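Local coordinates for flocculation protein FLO11 (Saccharomyces cerevisiae, PDB 4UYT) that mediates homotypic cell-cell adhesion during yeast flocculation, using this N-terminal fibronectin type III-like domain as its adhesin head, at residues V39-V42 with T46-I49; T78-L81 with N85-T88; M30-D35 with I121-L126; L61-S66 with W137-T142. All coordinates share one frame; numbering follows the deposited sequence. Where two conformers were deposited one is given.

Interaction 1: V39-V42 with T46-I49. With NA (sodium ion), chain G.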
loop_
_atom_site.group_PDB
_atom_site.type_symbol
_atom_site.label_atom_id
_atom_site.label_comp_id
_atom_site.label_asym_id
_atom_site.label_seq_id
_atom_site.Cartn_x
_atom_site.Cartn_y
_atom_site.Cartn_z
ATOM N N VAL A 39 -1.255 -7.231 11.044
ATOM C CA VAL A 39 0.079 -6.844 11.445
ATOM C C VAL A 39 0.540 -7.854 12.476
ATOM O O VAL A 39 -0.147 -8.083 13.462
ATOM C CB VAL A 39 0.097 -5.421 12.043
ATOM C CG1 VAL A 39 1.477 -5.114 12.609
ATOM C CG2 VAL A 39 -0.328 -4.357 11.039
ATOM N N SER A 40 1.725 -8.424 12.272
ATOM C CA SER A 40 2.354 -9.314 13.224
ATOM C C SER A 40 3.770 -8.871 13.475
ATOM O O SER A 40 4.559 -8.658 12.551
ATOM C CB SER A 40 2.361 -10.738 12.663
ATOM O OG SER A 40 2.995 -11.669 13.501
ATOM N N TRP A 41 4.130 -8.782 14.741
ATOM C CA TRP A 41 5.524 -8.493 15.102
ATOM C C TRP A 41 6.366 -9.737 14.903
ATOM O O TRP A 41 6.017 -10.813 15.425
ATOM C CB TRP A 41 5.560 -8.054 16.552
ATOM C CG TRP A 41 6.940 -7.733 17.057
ATOM C CD1 TRP A 41 7.847 -6.889 16.496
ATOM C CD2 TRP A 41 7.547 -8.281 18.223
ATOM N NE1 TRP A 41 8.972 -6.884 17.229
ATOM C CE2 TRP A 41 8.851 -7.727 18.317
ATOM C CE3 TRP A 41 7.092 -9.175 19.179
ATOM C CZ2 TRP A 41 9.686 -7.953 19.403
ATOM C CZ3 TRP A 41 7.980 -9.420 20.279
ATOM C CH2 TRP A 41 9.228 -8.815 20.360
ATOM N N VAL A 42 7.495 -9.566 14.204
ATOM C CA VAL A 42 8.417 -10.658 13.925
ATOM C C VAL A 42 9.499 -10.708 15.021
ATOM O O VAL A 42 9.610 -11.709 15.742
ATOM C CB VAL A 42 9.010 -10.558 12.512
ATOM C CG1 VAL A 42 9.832 -11.792 12.219
ATOM C CG2 VAL A 42 7.913 -10.337 11.478
ATOM N N THR A 46 10.587 -5.126 13.409
ATOM C CA THR A 46 10.162 -5.666 12.141
ATOM C C THR A 46 8.774 -6.285 12.289
ATOM O O THR A 46 8.542 -7.103 13.199
ATOM C CB THR A 46 11.148 -6.726 11.678
ATOM O OG1 THR A 46 12.452 -6.138 11.642
ATOM C CG2 THR A 46 10.794 -7.236 10.316
ATOM N N TYR A 47 7.875 -5.904 11.375
ATOM C CA TYR A 47 6.489 -6.397 11.368
ATOM C C TYR A 47 6.179 -6.915 9.992
ATOM O O TYR A 47 6.570 -6.330 8.986
ATOM C CB TYR A 47 5.497 -5.253 11.697
ATOM C CG TYR A 47 5.782 -4.606 13.010
ATOM C CD1 TYR A 47 6.760 -3.631 13.144
ATOM C CD2 TYR A 47 5.062 -4.967 14.144
ATOM C CE1 TYR A 47 7.030 -3.073 14.347
ATOM C CE2 TYR A 47 5.320 -4.380 15.361
ATOM C CZ TYR A 47 6.319 -3.429 15.458
ATOM O OH TYR A 47 6.559 -2.854 16.665
ATOM N N GLN A 48 5.428 -8.016 9.983
ATOM C CA GLN A 48 4.867 -8.559 8.766
ATOM C C GLN A 48 3.450 -8.026 8.641
ATOM O O GLN A 48 2.624 -8.247 9.527
ATOM C CB GLN A 48 4.876 -10.080 8.824
ATOM C CG GLN A 48 4.414 -10.709 7.532
ATOM C CD GLN A 48 4.642 -12.182 7.513
ATOM O OE1 GLN A 48 4.032 -12.906 8.269
ATOM N NE2 GLN A 48 5.533 -12.640 6.651
ATOM N N ILE A 49 3.186 -7.268 7.574
ATOM C CA ILE A 49 1.900 -6.638 7.368
ATOM C C ILE A 49 1.259 -7.142 6.097
ATOM O O ILE A 49 1.972 -7.534 5.168
ATOM C CB ILE A 49 2.006 -5.098 7.369
ATOM C CG1 ILE A 49 2.617 -4.513 6.101
ATOM C CG2 ILE A 49 2.762 -4.664 8.606
ATOM C CD1 ILE A 49 2.571 -2.996 6.042
HETATM NA NA NA G . 0.453 -9.848 8.615
HETATM O O HOH W 1 1.278 -12.109 8.680
#
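V39-V42 and T46-I49 run antiparallel, with their short axes 4.5 Å apart at closest approach and their directions 148° apart. S40 and Q48 form the hydrogen-bonded pair, each giving its N-H to the other's carbonyl; the bond from Q48 N to S40 O measures 2.8 Å. V39 with I49 and W41 with Y47 are the flanking non-hydrogen-bonded pairs, and V42 N reaches T46 O at the turn end. On the face that carries the apolar residues, Y47 is central. W41 CD1 lies 3.7 Å over one face of the tyrosine ring, toward its rim, with the W41 five-membered ring tilted 47° to it, while V39 CG1 fits against Y47 CD2. V39 and I49 lie side by side through their CG2 methyls, as suits beta-branched residues in a strand. This is a beta hairpin of the sheet in which strands 32-43 and 46-55 are neighbours, part of the fibronectin type III-like fold; W168 of strand 166-169 packs on V39 and I49 and meets the Y47 ring edge-to-face. Y47 OH is bonded to the backbone N of D171, and W41 NE1 to the carbonyl of D44. S40 and Q48 point to the other face. There Q48 O binds a sodium ion at 2.9 Å, S38 OG supplies a second protein ligand, and a water lies 2.4 Å from the sodium. Since Q48 CG stands anti to its backbone N (chi1 -175°), the amide reaches out far enough for OE1 to accept a hydrogen bond of 2.9 Å from that water.

Interaction 2: T78-L81 with N85-T88. With ACT (acetate ion), chain H.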
loop_
_atom_site.group_PDB
_atom_site.type_symbol
_atom_site.label_atom_id
_atom_site.label_comp_id
_atom_site.label_asym_id
_atom_site.label_seq_id
_atom_site.Cartn_x
_atom_site.Cartn_y
_atom_site.Cartn_z
ATOM N N THR A 78 11.948 -2.905 -2.238
ATOM C CA THR A 78 11.000 -3.120 -3.299
ATOM C C THR A 78 10.372 -4.499 -3.114
ATOM O O THR A 78 11.056 -5.489 -2.797
ATOM C CB THR A 78 11.700 -3.037 -4.678
ATOM O OG1 THR A 78 12.206 -1.715 -4.857
ATOM C CG2 THR A 78 10.762 -3.385 -5.836
ATOM N N VAL A 79 9.060 -4.554 -3.344
ATOM C CA VAL A 79 8.305 -5.806 -3.340
ATOM C C VAL A 79 7.594 -5.915 -4.665
ATOM O O VAL A 79 6.602 -5.246 -4.916
ATOM C CB VAL A 79 7.287 -5.878 -2.174
ATOM C CG1 VAL A 79 6.621 -7.233 -2.150
ATOM C CG2 VAL A 79 7.979 -5.606 -0.850
ATOM N N GLN A 80 8.155 -6.726 -5.550
ATOM C CA GLN A 80 7.524 -6.949 -6.830
ATOM C C GLN A 80 6.255 -7.769 -6.667
ATOM O O GLN A 80 6.267 -8.830 -6.048
ATOM C CB GLN A 80 8.491 -7.655 -7.778
ATOM C CG GLN A 80 8.079 -7.522 -9.242
ATOM C CD GLN A 80 8.470 -6.195 -9.869
ATOM O OE1 GLN A 80 9.529 -5.641 -9.592
ATOM N NE2 GLN A 80 7.610 -5.684 -10.726
ATOM N N LEU A 81 5.152 -7.285 -7.240
ATOM C CA LEU A 81 3.872 -8.016 -7.185
ATOM C C LEU A 81 3.512 -8.620 -8.526
ATOM O O LEU A 81 2.948 -9.701 -8.576
ATOM C CB LEU A 81 2.715 -7.138 -6.689
ATOM C CG LEU A 81 2.945 -6.544 -5.303
ATOM C CD1 LEU A 81 1.747 -5.691 -4.929
ATOM C CD2 LEU A 81 3.185 -7.611 -4.248
ATOM N N ASN A 85 9.005 -8.922 -16.754
ATOM C CA ASN A 85 10.463 -8.824 -16.747
ATOM C C ASN A 85 11.112 -9.581 -15.563
ATOM O O ASN A 85 12.235 -10.085 -15.662
ATOM C CB ASN A 85 10.913 -7.360 -16.735
ATOM C CG ASN A 85 10.629 -6.633 -18.034
ATOM O OD1 ASN A 85 10.311 -7.235 -19.061
ATOM N ND2 ASN A 85 10.768 -5.320 -17.994
ATOM N N GLU A 86 10.374 -9.599 -14.445
ATOM C CA GLU A 86 10.828 -10.177 -13.190
ATOM C C GLU A 86 10.225 -11.548 -12.886
ATOM O O GLU A 86 10.389 -12.055 -11.781
ATOM C CB GLU A 86 10.501 -9.228 -12.038
ATOM C CG GLU A 86 11.175 -7.871 -12.165
ATOM C CD GLU A 86 10.428 -6.841 -13.006
ATOM O OE1 GLU A 86 9.296 -7.086 -13.479
ATOM O OE2 GLU A 86 10.981 -5.740 -13.180
ATOM N N ASN A 87 9.522 -12.143 -13.846
ATOM C CA ASN A 87 8.892 -13.442 -13.661
ATOM C C ASN A 87 8.068 -13.513 -12.401
ATOM O O ASN A 87 8.104 -14.539 -11.702
ATOM C CB ASN A 87 9.949 -14.564 -13.660
ATOM C CG ASN A 87 10.891 -14.454 -14.823
ATOM O OD1 ASN A 87 12.123 -14.310 -14.650
ATOM N ND2 ASN A 87 10.331 -14.458 -16.018
ATOM N N THR A 88 7.359 -12.428 -12.099
ATOM C CA THR A 88 6.632 -12.351 -10.862
ATOM C C THR A 88 5.154 -12.214 -11.112
ATOM O O THR A 88 4.722 -11.300 -11.798
ATOM C CB THR A 88 7.135 -11.153 -10.057
ATOM O OG1 THR A 88 8.541 -11.288 -9.829
ATOM C CG2 THR A 88 6.435 -11.077 -8.727
HETATM C C ACT H . 15.677 -4.650 -2.404
HETATM O O ACT H . 15.928 -4.308 -1.174
HETATM O OXT ACT H . 14.431 -4.675 -2.713
HETATM C CH3 ACT H . 16.763 -4.901 -3.386
HETATM O O HOH W 2 9.128 -3.569 -12.297
HETATM O O HOH W 3 11.440 -3.821 -10.402
#
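The Q80 side-chain amide lies stacked on the carboxylate of E86, their planes 9° apart, with Q80 NE2 3.5 Å from E86 OE1. The two belong to a beta hairpin at the margin of the sheet, where the chain turns from strand 79-83 back into strand 88-89 and N87 with T88 forms a G1 beta bulge. Both chains bend at chi2, 81° in Q80 and 86° in E86, which brings the flat groups face to face although the side chains cross at about a right angle. Water joins what the stack leaves apart: one molecule accepts from Q80 NE2 at 3.0 Å and donates to E86 OE2 at 3.0 Å. A second donates to Q80 OE1, with a weak bond to E86 OE2. Q80 NE2 also has the carbonyl of Y82 as a partner. An amide and a carboxylate suit this solvent-exposed turn, since each can take up water. Nearer the backbone, the aliphatic CG of Q80 rests 3.8 Å from T88 CB, and the T88 methyl CG2 lies against the Q80 carbonyl. An acetate, probably from the crystallisation liquor, accepts from T78 N. T88 OG1 donates to E86 O over 2.8 Å, approaching from above the carbonyl plane.

Interaction 3: M30-D35 with I121-L126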
loop_
_atom_site.group_PDB
_atom_site.type_symbol
_atom_site.label_atom_id
_atom_site.label_comp_id
_atom_site.label_asym_id
_atom_site.label_seq_id
_atom_site.Cartn_x
_atom_site.Cartn_y
_atom_site.Cartn_z
ATOM N N MET A 30 -7.760 6.766 -11.537
ATOM C CA MET A 30 -8.933 6.145 -10.917
ATOM C C MET A 30 -8.711 6.015 -9.425
ATOM O O MET A 30 -7.607 5.729 -8.969
ATOM C CB MET A 30 -9.190 4.766 -11.516
ATOM C CG MET A 30 -10.432 4.075 -10.964
ATOM S SD MET A 30 -10.675 2.418 -11.616
ATOM C CE MET A 30 -9.363 1.541 -10.775
ATOM N N GLN A 31 -9.756 6.196 -8.645
ATOM C CA GLN A 31 -9.640 6.047 -7.212
ATOM C C GLN A 31 -9.348 4.610 -6.793
ATOM O O GLN A 31 -9.965 3.658 -7.254
ATOM C CB GLN A 31 -10.886 6.529 -6.522
ATOM C CG GLN A 31 -11.073 8.038 -6.643
ATOM C CD GLN A 31 -12.441 8.489 -6.214
ATOM O OE1 GLN A 31 -13.232 7.731 -5.617
ATOM N NE2 GLN A 31 -12.725 9.743 -6.479
ATOM N N TYR A 32 -8.398 4.477 -5.873
ATOM C CA TYR A 32 -8.098 3.216 -5.167
ATOM C C TYR A 32 -8.172 3.501 -3.670
ATOM O O TYR A 32 -7.963 4.630 -3.239
ATOM C CB TYR A 32 -6.685 2.705 -5.484
ATOM C CG TYR A 32 -6.466 2.244 -6.894
ATOM C CD1 TYR A 32 -6.334 3.158 -7.938
ATOM C CD2 TYR A 32 -6.297 0.880 -7.183
ATOM C CE1 TYR A 32 -6.093 2.733 -9.231
ATOM C CE2 TYR A 32 -6.059 0.453 -8.478
ATOM C CZ TYR A 32 -5.968 1.388 -9.496
ATOM O OH TYR A 32 -5.715 0.966 -10.779
ATOM N N THR A 33 -8.347 2.420 -2.902
ATOM C CA THR A 33 -8.231 2.437 -1.468
ATOM C C THR A 33 -7.224 1.394 -1.020
ATOM O O THR A 33 -6.971 0.399 -1.704
ATOM C CB THR A 33 -9.588 2.177 -0.773
ATOM O OG1 THR A 33 -10.083 0.899 -1.166
ATOM C CG2 THR A 33 -10.612 3.274 -1.116
ATOM N N LEU A 34 -6.687 1.607 0.174
ATOM C CA LEU A 34 -5.763 0.677 0.814
ATOM C C LEU A 34 -6.164 0.505 2.256
ATOM O O LEU A 34 -6.420 1.498 2.939
ATOM C CB LEU A 34 -4.309 1.174 0.686
ATOM C CG LEU A 34 -3.237 0.276 1.306
ATOM C CD1 LEU A 34 -1.911 0.394 0.547
ATOM C CD2 LEU A 34 -2.995 0.533 2.784
ATOM N N ASP A 35 -6.173 -0.745 2.723
ATOM C CA ASP A 35 -6.342 -1.053 4.120
ATOM C C ASP A 35 -5.200 -1.982 4.548
ATOM O O ASP A 35 -4.735 -2.801 3.790
ATOM C CB ASP A 35 -7.700 -1.730 4.361
ATOM C CG ASP A 35 -8.113 -1.752 5.796
ATOM O OD1 ASP A 35 -7.534 -1.023 6.625
ATOM O OD2 ASP A 35 -9.108 -2.465 6.073
ATOM N N ILE A 121 3.030 2.503 -4.262
ATOM C CA ILE A 121 2.722 1.404 -5.142
ATOM C C ILE A 121 2.762 1.944 -6.568
ATOM O O ILE A 121 2.024 2.888 -6.897
ATOM C CB ILE A 121 1.372 0.746 -4.808
ATOM C CG1 ILE A 121 1.310 0.349 -3.323
ATOM C CG2 ILE A 121 1.166 -0.459 -5.715
ATOM C CD1 ILE A 121 0.042 -0.371 -2.929
ATOM N N GLN A 122 3.641 1.353 -7.379
ATOM C CA GLN A 122 3.886 1.808 -8.734
ATOM C C GLN A 122 3.129 0.883 -9.667
ATOM O O GLN A 122 3.417 -0.317 -9.754
ATOM C CB GLN A 122 5.384 1.779 -9.014
ATOM C CG GLN A 122 5.808 2.204 -10.402
ATOM C CD GLN A 122 7.283 1.931 -10.632
ATOM O OE1 GLN A 122 8.132 2.394 -9.886
ATOM N NE2 GLN A 122 7.583 1.141 -11.643
ATOM N N PHE A 123 2.182 1.484 -10.395
ATOM C CA PHE A 123 1.375 0.782 -11.379
ATOM C C PHE A 123 1.855 1.173 -12.779
ATOM O O PHE A 123 2.052 2.358 -13.074
ATOM C CB PHE A 123 -0.080 1.232 -11.289
ATOM C CG PHE A 123 -0.834 0.772 -10.058
ATOM C CD1 PHE A 123 -0.627 1.378 -8.828
ATOM C CD2 PHE A 123 -1.807 -0.210 -10.151
ATOM C CE1 PHE A 123 -1.343 0.967 -7.715
ATOM C CE2 PHE A 123 -2.558 -0.592 -9.052
ATOM C CZ PHE A 123 -2.335 0.007 -7.837
ATOM N N GLU A 124 1.974 0.183 -13.647
ATOM C CA GLU A 124 2.175 0.441 -15.065
ATOM C C GLU A 124 1.166 -0.401 -15.809
ATOM O O GLU A 124 1.298 -1.622 -15.895
ATOM C CB GLU A 124 3.597 0.075 -15.524
ATOM C CG GLU A 124 4.702 0.933 -14.940
ATOM C CD GLU A 124 6.097 0.538 -15.420
ATOM O OE1 GLU A 124 6.249 -0.415 -16.219
ATOM O OE2 GLU A 124 7.063 1.188 -14.977
ATOM N N TYR A 125 0.187 0.280 -16.399
ATOM C CA TYR A 125 -0.754 -0.334 -17.305
ATOM C C TYR A 125 -0.403 0.031 -18.745
ATOM O O TYR A 125 0.209 1.065 -19.023
ATOM C CB TYR A 125 -2.163 0.174 -17.023
ATOM C CG TYR A 125 -2.766 -0.211 -15.682
ATOM C CD1 TYR A 125 -3.435 -1.422 -15.534
ATOM C CD2 TYR A 125 -2.787 0.678 -14.609
ATOM C CE1 TYR A 125 -4.057 -1.777 -14.342
ATOM C CE2 TYR A 125 -3.423 0.343 -13.423
ATOM C CZ TYR A 125 -4.066 -0.882 -13.285
ATOM O OH TYR A 125 -4.748 -1.245 -12.139
ATOM N N LEU A 126 -0.791 -0.837 -19.663
ATOM C CA LEU A 126 -0.694 -0.546 -21.096
ATOM C C LEU A 126 0.737 -0.355 -21.590
ATOM O O LEU A 126 0.948 0.304 -22.605
ATOM C CB LEU A 126 -1.523 0.699 -21.486
ATOM C CG LEU A 126 -3.044 0.678 -21.341
ATOM C CD1 LEU A 126 -3.633 1.856 -22.103
ATOM C CD2 LEU A 126 -3.653 -0.621 -21.853
#
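I121 meets L34 through methyl ends, CD1 to CD1 at 4.1 Å, the two side chains crossing at a slant between strands whose short axes come no nearer than 12.0 Å. Two residues on, F123 slides past Y32 in the opposite direction: its CE2 touches Y32 CE2 at 3.7 Å, and the ring planes make 49°, an oblique pairing of centroids 4.9 Å apart. F123 CG stands anti to its carbonyl carbon (chi1 -71°), which directs the ring toward Y32; F144 stacks on it from the adjacent strand. At Y125 the contact becomes polar. The two side chains come from opposite directions and their hydroxyls meet, Y125 OH to Y32 OH 2.8 Å, a hydrogen bond in which either oxygen could be the donor. Y125 OH sits at the edge of the Y32 ring, in its plane. In this buried setting the hydrogen bond gives each hydroxyl a polar partner, while the rings add apolar bulk; W137 lies against the Y125 ring. L146 and V53 also touch Y32. Every second residue of 121-125 thus faces strand 32-43 of the other sheet, the core packing of a beta sandwich, as expected of a fibronectin type III-like domain.

Interaction 4: L61-S66 with W137-T142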
loop_
_atom_site.group_PDB
_atom_site.type_symbol
_atom_site.label_atom_id
_atom_site.label_comp_id
_atom_site.label_asym_id
_atom_site.label_seq_id
_atom_site.Cartn_x
_atom_site.Cartn_y
_atom_site.Cartn_z
ATOM N N LEU A 61 -6.723 -8.024 -15.501
ATOM C CA LEU A 61 -5.280 -8.228 -15.415
ATOM C C LEU A 61 -4.547 -8.006 -16.749
ATOM O O LEU A 61 -3.379 -7.647 -16.759
ATOM C CB LEU A 61 -4.978 -9.632 -14.876
ATOM C CG LEU A 61 -3.509 -9.944 -14.552
ATOM C CD1 LEU A 61 -2.962 -9.035 -13.463
ATOM C CD2 LEU A 61 -3.326 -11.409 -14.153
ATOM N N LYS A 62 -5.230 -8.213 -17.873
ATOM C CA LYS A 62 -4.574 -8.107 -19.167
ATOM C C LYS A 62 -4.022 -6.712 -19.432
ATOM O O LYS A 62 -3.066 -6.551 -20.203
ATOM C CB LYS A 62 -5.521 -8.520 -20.297
ATOM C CG LYS A 62 -6.578 -7.489 -20.642
ATOM C CD LYS A 62 -7.636 -8.062 -21.561
ATOM C CE LYS A 62 -8.604 -6.984 -21.995
ATOM N NZ LYS A 62 -9.710 -7.567 -22.804
ATOM N N TYR A 63 -4.602 -5.698 -18.796
ATOM C CA TYR A 63 -4.133 -4.328 -18.992
ATOM C C TYR A 63 -2.834 -4.013 -18.242
ATOM O O TYR A 63 -2.212 -2.990 -18.499
ATOM C CB TYR A 63 -5.202 -3.338 -18.544
ATOM C CG TYR A 63 -6.497 -3.376 -19.321
ATOM C CD1 TYR A 63 -6.585 -2.805 -20.587
ATOM C CD2 TYR A 63 -7.622 -3.990 -18.800
ATOM C CE1 TYR A 63 -7.767 -2.835 -21.303
ATOM C CE2 TYR A 63 -8.805 -4.032 -19.511
ATOM C CZ TYR A 63 -8.870 -3.449 -20.762
ATOM O OH TYR A 63 -10.052 -3.498 -21.459
ATOM N N LEU A 64 -2.460 -4.877 -17.300
ATOM C CA LEU A 64 -1.323 -4.628 -16.416
ATOM C C LEU A 64 0.014 -5.098 -16.991
ATOM O O LEU A 64 0.144 -6.226 -17.451
ATOM C CB LEU A 64 -1.568 -5.322 -15.085
ATOM C CG LEU A 64 -0.565 -4.988 -13.975
ATOM C CD1 LEU A 64 -0.726 -3.551 -13.497
ATOM C CD2 LEU A 64 -0.741 -5.947 -12.818
ATOM N N TRP A 65 1.022 -4.225 -16.927
ATOM C CA TRP A 65 2.400 -4.586 -17.269
ATOM C C TRP A 65 3.228 -4.881 -16.004
ATOM O O TRP A 65 3.909 -5.899 -15.928
ATOM C CB TRP A 65 3.045 -3.493 -18.131
ATOM C CG TRP A 65 4.457 -3.769 -18.494
ATOM C CD1 TRP A 65 5.537 -3.039 -18.126
ATOM C CD2 TRP A 65 4.954 -4.848 -19.297
ATOM N NE1 TRP A 65 6.689 -3.590 -18.647
ATOM C CE2 TRP A 65 6.356 -4.707 -19.366
ATOM C CE3 TRP A 65 4.358 -5.931 -19.941
ATOM C CZ2 TRP A 65 7.168 -5.589 -20.090
ATOM C CZ3 TRP A 65 5.169 -6.807 -20.664
ATOM C CH2 TRP A 65 6.559 -6.634 -20.713
ATOM N N SER A 66 3.147 -4.005 -15.011
ATOM C CA SER A 66 3.909 -4.240 -13.805
ATOM C C SER A 66 3.276 -3.541 -12.621
ATOM O O SER A 66 2.588 -2.518 -12.751
ATOM C CB SER A 66 5.349 -3.767 -13.983
ATOM O OG SER A 66 5.415 -2.354 -14.110
ATOM N N TRP A 137 -9.163 0.780 -22.969
ATOM C CA TRP A 137 -8.802 1.380 -21.701
ATOM C C TRP A 137 -9.727 2.565 -21.416
ATOM O O TRP A 137 -9.927 3.423 -22.263
ATOM C CB TRP A 137 -7.345 1.824 -21.735
ATOM C CG TRP A 137 -6.970 2.493 -20.482
ATOM C CD1 TRP A 137 -7.046 3.820 -20.238
ATOM C CD2 TRP A 137 -6.507 1.873 -19.263
ATOM N NE1 TRP A 137 -6.669 4.080 -18.949
ATOM C CE2 TRP A 137 -6.324 2.906 -18.334
ATOM C CE3 TRP A 137 -6.227 0.553 -18.879
ATOM C CZ2 TRP A 137 -5.886 2.672 -17.041
ATOM C CZ3 TRP A 137 -5.780 0.322 -17.609
ATOM C CH2 TRP A 137 -5.628 1.375 -16.693
ATOM N N GLN A 138 -10.282 2.614 -20.207
ATOM C CA GLN A 138 -11.201 3.685 -19.876
ATOM C C GLN A 138 -11.093 4.166 -18.439
ATOM O O GLN A 138 -12.083 4.646 -17.887
ATOM C CB GLN A 138 -12.625 3.250 -20.198
ATOM C CG GLN A 138 -13.091 1.999 -19.483
ATOM C CD GLN A 138 -14.514 1.626 -19.837
ATOM O OE1 GLN A 138 -14.790 0.505 -20.261
ATOM N NE2 GLN A 138 -15.426 2.570 -19.684
ATOM N N TRP A 139 -9.903 4.082 -17.854
ATOM C CA TRP A 139 -9.771 4.418 -16.455
ATOM C C TRP A 139 -8.730 5.504 -16.186
ATOM O O TRP A 139 -8.262 5.601 -15.053
ATOM C CB TRP A 139 -9.513 3.142 -15.621
ATOM C CG TRP A 139 -10.561 2.108 -15.868
ATOM C CD1 TRP A 139 -11.821 2.066 -15.347
ATOM C CD2 TRP A 139 -10.467 1.015 -16.777
ATOM N NE1 TRP A 139 -12.506 0.988 -15.846
ATOM C CE2 TRP A 139 -11.705 0.333 -16.744
ATOM C CE3 TRP A 139 -9.450 0.539 -17.608
ATOM C CZ2 TRP A 139 -11.944 -0.812 -17.508
ATOM C CZ3 TRP A 139 -9.688 -0.591 -18.365
ATOM C CH2 TRP A 139 -10.930 -1.246 -18.321
ATOM N N GLY A 140 -8.389 6.324 -17.177
ATOM C CA GLY A 140 -7.492 7.455 -16.950
ATOM C C GLY A 140 -6.023 7.104 -16.957
ATOM O O GLY A 140 -5.590 6.209 -17.683
ATOM N N THR A 141 -5.248 7.838 -16.176
ATOM C CA THR A 141 -3.804 7.771 -16.237
ATOM C C THR A 141 -3.320 6.324 -16.096
ATOM O O THR A 141 -3.766 5.605 -15.205
ATOM C CB THR A 141 -3.261 8.665 -15.128
ATOM O OG1 THR A 141 -3.698 9.997 -15.422
ATOM C CG2 THR A 141 -1.760 8.608 -15.036
ATOM N N THR A 142 -2.380 5.909 -16.946
ATOM C CA THR A 142 -1.982 4.514 -17.050
ATOM C C THR A 142 -0.733 4.095 -16.279
ATOM O O THR A 142 -0.612 2.932 -15.938
ATOM C CB THR A 142 -1.804 4.109 -18.520
ATOM O OG1 THR A 142 -0.892 5.018 -19.150
ATOM C CG2 THR A 142 -3.134 4.145 -19.256
#
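Y63 presents its ring face to the edges of two indoles, W137 and W139, forming an aromatic cluster on the margin of the fibronectin type III-like domain. The W139 six-membered ring stands edge-to-face, its plane 74° from that of Y63 and the centroids 5.1 Å apart; CZ3 of W139 lies 3.7 Å above the tyrosine ring, toward the rim, and its CH2 touches Y63 CE2. The methylene CG of K62 lies over the opposite face of the same ring, so Y63 is held between an indole edge and a lysine's aliphatic stem. W137 makes a more offset edge-to-face approach, with planes at 73°: its CE3 comes to 3.8 Å from Y63 CD1, and its CZ3 reaches the tyrosine CB. W137 CG is anti to its backbone N (chi1 177°), carrying the indole out to the tyrosine. The two tryptophans also pack together, W139 CE3 resting 3.4 Å over one face of W137 and T142 CG2 over the other. Broad, flat indoles suit this place because their edges can meet the Y63 face while W137 and W139 also pack on each other. Both tryptophans remain partly exposed, consistent with membership in the aromatic surface bands that confer homophilic binding. Two polar ends have partners: Y63 OH bonds to S136 OG, and W137 NE1 donates to the in-plane lone pair of G140 O at 2.7 Å.

How the interactions relate
Interactions 3 and 4 are the closest pair, with centres about 10 Å apart, and Y125 joins them: it packs on W137, and Y125 N lies 2.8 Å from T142 O, a probable hydrogen bond. E124 O and W65 N make a similar link, tying neighbouring strands 120-125 and 64-70. Interaction 2, on the same sheet, touches interaction 4 where N85 OD1 meets W65 CZ2 at 3.7 Å. Interaction 1 shares strand 32-43 with interaction 3, yet their centres are about 24 Å apart on opposite sides of the chain's centre. Interaction 1, with the sodium at Q48, has its centre about 31 Å from that of interaction 4, likewise across the chain's centre.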